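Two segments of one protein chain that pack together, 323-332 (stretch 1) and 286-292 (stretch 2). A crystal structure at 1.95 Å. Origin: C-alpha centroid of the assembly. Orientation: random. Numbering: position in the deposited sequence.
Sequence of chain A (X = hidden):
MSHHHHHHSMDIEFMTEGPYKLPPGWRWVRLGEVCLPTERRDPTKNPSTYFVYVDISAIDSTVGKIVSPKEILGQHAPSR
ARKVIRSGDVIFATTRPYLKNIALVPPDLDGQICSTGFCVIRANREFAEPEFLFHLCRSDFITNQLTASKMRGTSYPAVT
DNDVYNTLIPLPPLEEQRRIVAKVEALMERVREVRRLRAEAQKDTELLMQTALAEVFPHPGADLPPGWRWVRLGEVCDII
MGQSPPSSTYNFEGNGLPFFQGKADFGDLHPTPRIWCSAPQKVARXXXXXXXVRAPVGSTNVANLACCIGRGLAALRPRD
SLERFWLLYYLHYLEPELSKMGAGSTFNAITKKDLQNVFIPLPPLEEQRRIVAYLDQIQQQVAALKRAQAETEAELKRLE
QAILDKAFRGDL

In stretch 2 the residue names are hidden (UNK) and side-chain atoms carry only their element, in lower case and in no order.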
# COMPACT_ATOMS: atom_id res chain seq x y z
N GLU A 323 -9.05 17.01 30.97
CA GLU A 323 -8.46 15.74 30.54
C GLU A 323 -7.43 15.98 29.46
O GLU A 323 -7.66 16.75 28.51
CB GLU A 323 -9.54 14.81 30.00
CG GLU A 323 -10.39 14.14 31.07
CD GLU A 323 -9.59 13.11 31.87
OE1 GLU A 323 -8.56 12.63 31.37
OE2 GLU A 323 -10.01 12.77 33.00
N ARG A 324 -6.28 15.32 29.59
CA ARG A 324 -5.22 15.44 28.61
C ARG A 324 -5.74 15.20 27.20
O ARG A 324 -5.46 15.95 26.25
CB ARG A 324 -4.16 14.37 28.91
CG ARG A 324 -3.14 14.22 27.82
CD ARG A 324 -1.84 13.69 28.37
NE ARG A 324 -1.74 12.24 28.36
CZ ARG A 324 -2.12 11.46 29.35
NH1 ARG A 324 -2.66 12.00 30.44
NH2 ARG A 324 -1.97 10.14 29.26
N PHE A 325 -6.48 14.12 27.06
CA PHE A 325 -6.94 13.73 25.73
C PHE A 325 -8.07 14.59 25.17
O PHE A 325 -8.23 14.67 23.94
CB PHE A 325 -7.24 12.24 25.70
CG PHE A 325 -5.98 11.40 25.80
CD1 PHE A 325 -4.98 11.56 24.86
CD2 PHE A 325 -5.79 10.51 26.84
CE1 PHE A 325 -3.79 10.81 24.94
CE2 PHE A 325 -4.62 9.76 26.93
CZ PHE A 325 -3.62 9.92 25.98
N TRP A 326 -8.82 15.26 26.04
CA TRP A 326 -9.81 16.26 25.57
C TRP A 326 -9.06 17.41 24.91
O TRP A 326 -9.38 17.85 23.79
CB TRP A 326 -10.65 16.78 26.75
CG TRP A 326 -11.74 17.77 26.38
CD1 TRP A 326 -11.75 19.13 26.66
CD2 TRP A 326 -12.97 17.50 25.70
NE1 TRP A 326 -12.92 19.70 26.20
CE2 TRP A 326 -13.69 18.72 25.62
CE3 TRP A 326 -13.56 16.33 25.19
CZ2 TRP A 326 -14.94 18.81 25.00
CZ3 TRP A 326 -14.81 16.42 24.58
CH2 TRP A 326 -15.49 17.65 24.50
N LEU A 327 -8.04 17.90 25.61
CA LEU A 327 -7.16 18.94 25.10
C LEU A 327 -6.53 18.54 23.76
O LEU A 327 -6.53 19.31 22.80
CB LEU A 327 -6.04 19.23 26.10
CG LEU A 327 -5.01 20.28 25.67
CD1 LEU A 327 -5.71 21.57 25.27
CD2 LEU A 327 -4.00 20.53 26.78
N LEU A 328 -5.98 17.33 23.70
CA LEU A 328 -5.32 16.85 22.50
C LEU A 328 -6.26 16.82 21.29
O LEU A 328 -5.89 17.27 20.20
CB LEU A 328 -4.75 15.45 22.74
CG LEU A 328 -3.68 15.02 21.73
CD1 LEU A 328 -2.56 16.04 21.74
CD2 LEU A 328 -3.12 13.62 22.07
N TYR A 329 -7.44 16.25 21.45
CA TYR A 329 -8.41 16.24 20.35
C TYR A 329 -8.75 17.65 19.89
O TYR A 329 -8.90 17.91 18.70
CB TYR A 329 -9.69 15.54 20.75
CG TYR A 329 -9.64 14.05 20.48
CD1 TYR A 329 -9.73 13.14 21.53
CD2 TYR A 329 -9.50 13.57 19.18
CE1 TYR A 329 -9.68 11.77 21.29
CE2 TYR A 329 -9.44 12.20 18.93
CZ TYR A 329 -9.52 11.31 19.99
OH TYR A 329 -9.47 9.97 19.76
N TYR A 330 -8.89 18.56 20.85
CA TYR A 330 -9.28 19.94 20.51
C TYR A 330 -8.18 20.61 19.70
O TYR A 330 -8.45 21.21 18.66
CB TYR A 330 -9.53 20.74 21.79
CG TYR A 330 -10.17 22.10 21.54
CD1 TYR A 330 -11.38 22.20 20.88
CD2 TYR A 330 -9.57 23.27 22.00
CE1 TYR A 330 -11.98 23.44 20.67
CE2 TYR A 330 -10.15 24.50 21.79
CZ TYR A 330 -11.35 24.59 21.14
OH TYR A 330 -11.95 25.80 20.92
N LEU A 331 -6.94 20.49 20.16
CA LEU A 331 -5.80 21.08 19.47
C LEU A 331 -5.63 20.52 18.06
O LEU A 331 -5.26 21.24 17.14
CB LEU A 331 -4.50 20.87 20.26
CG LEU A 331 -4.38 21.57 21.61
CD1 LEU A 331 -3.10 21.11 22.30
CD2 LEU A 331 -4.41 23.10 21.51
N HIS A 332 -5.89 19.23 17.91
CA HIS A 332 -5.80 18.59 16.60
C HIS A 332 -6.88 19.15 15.69
O HIS A 332 -6.57 19.58 14.58
CB HIS A 332 -5.92 17.06 16.72
CG HIS A 332 -5.54 16.33 15.47
ND1 HIS A 332 -6.43 15.55 14.76
CD2 HIS A 332 -4.36 16.26 14.80
CE1 HIS A 332 -5.81 15.03 13.71
NE2 HIS A 332 -4.56 15.45 13.71
N UNK A 286 5.56 13.67 31.97
CA UNK A 286 4.67 12.69 31.37
C UNK A 286 3.23 13.16 31.48
O UNK A 286 2.76 13.50 32.58
c UNK A 286 4.89 11.45 32.22
c UNK A 286 6.51 13.04 32.91
c UNK A 286 6.30 11.58 32.68
N UNK A 287 2.54 13.19 30.35
CA UNK A 287 1.19 13.71 30.29
C UNK A 287 1.16 14.95 29.42
O UNK A 287 0.53 14.95 28.37
N UNK A 288 1.88 15.98 29.84
CA UNK A 288 1.82 17.27 29.15
C UNK A 288 1.81 17.15 27.65
O UNK A 288 2.50 16.32 27.06
c UNK A 288 3.23 18.30 30.98
o UNK A 288 4.32 18.76 31.37
o UNK A 288 2.32 17.94 31.76
c UNK A 288 3.01 18.16 29.49
N UNK A 289 1.02 18.02 27.03
CA UNK A 289 0.92 18.09 25.59
C UNK A 289 1.98 19.04 25.09
O UNK A 289 2.20 20.09 25.70
c UNK A 289 -1.56 17.56 25.62
c UNK A 289 -0.50 18.59 25.19
c UNK A 289 -0.58 18.85 23.69
N UNK A 290 2.67 18.66 24.02
CA UNK A 290 3.68 19.53 23.43
C UNK A 290 3.10 20.12 22.17
O UNK A 290 2.39 19.43 21.43
c UNK A 290 6.14 18.85 25.35
c UNK A 290 6.72 17.04 23.72
c UNK A 290 4.97 18.75 23.10
c UNK A 290 5.61 17.94 24.24
N UNK A 291 3.39 21.38 21.90
CA UNK A 291 2.84 22.01 20.71
C UNK A 291 3.90 22.87 20.04
O UNK A 291 4.71 23.49 20.73
c UNK A 291 1.59 22.85 21.05
c UNK A 291 0.92 23.37 19.78
c UNK A 291 -0.53 23.75 19.98
c UNK A 291 1.94 23.98 22.01
N UNK A 292 3.92 22.89 18.71
CA UNK A 292 4.92 23.64 17.97
C UNK A 292 4.51 25.10 17.92
O UNK A 292 3.39 25.41 17.54
c UNK A 292 5.07 23.10 16.55
o UNK A 292 5.90 23.95 15.78

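Position 286 carries three side-chain carbons, and one of them closes a ring onto the backbone N. A five-membered ring of this kind occurs in one standard residue. Its side chain makes no contact with stretch 1, so the ring itself makes the identification: Pro286.

At position 287 the atom list ends at the backbone O. The phi/psi pair of 115/-63° supports the absence of a side chain, because an ideal CB built on this backbone would be jammed against the carbonyl O of Pro286. The CA lies over one face of the Arg324 guanidinium, and the two CA atoms are 6.8 Å apart. The residue is Gly287.

Position 288 has two carbons, the second carrying two oxygens, which is a short carboxylate. Its CA-to-CB bond points away from stretch 1, and no side-chain atom comes within contact distance of the helix. Both carboxylate oxygens are hydrogen-bonded, neither of them to stretch 1, so the buried group is satisfied. This is Asp288.

Position 289 begins the strand. It has three side-chain carbons, one bonded to CA and carrying the other two, so the fork lies at CB and no heteroatom is present. The CA-to-CB bond points toward the helix, and both terminal carbons lie among the leucines: one is 4.0 Å from Leu327 CD2, the other 4.0 Å from Leu328 CD1 and 3.7 Å from Leu331 CD1. A beta-branched, wholly aliphatic group of three carbons is valine. Val289 has chi1 at 173° (t).

Position 290 has four carbons forked at the second, with the CA-to-CB bond pointing away from stretch 1. The side chain makes no contact with the helix, as expected for the alternate face of a strand. The fork at the second carbon gives Leu290.

Position 291 also has four carbons, but the fork is at the first and one arm is two carbons long. The CA-to-CB bond turns toward the helix again, and the end of the long arm lies 4.2 Å from Leu331 CD2. The residue is Ile291; chi1 and chi2 are both t, and the atom making this contact is CD1.

Position 292 has one carbon followed by one oxygen, with no further branch. It is out of reach of stretch 1, and its oxygen is hydrogen-bonded elsewhere in the structure. It is Ser292.

The contact is a small apolar one, burying 299 Å² over both sides, with no hydrogen bond across it. Helix 324-332 and strand 289-292 run in nearly the same direction, at 18°, with their axes 9.9 Å apart at closest approach. Strand alternation turns Val289 and Ile291 to the helix, which presents Leu327, Leu328 and Leu331. Val289 has the most area covered, 91 Å², and anchors the packing; Ile291 extends it along Leu331, and Arg324 covers Gly287 at the other end.

Stretch 2, residues 286-292: PGDVLIS
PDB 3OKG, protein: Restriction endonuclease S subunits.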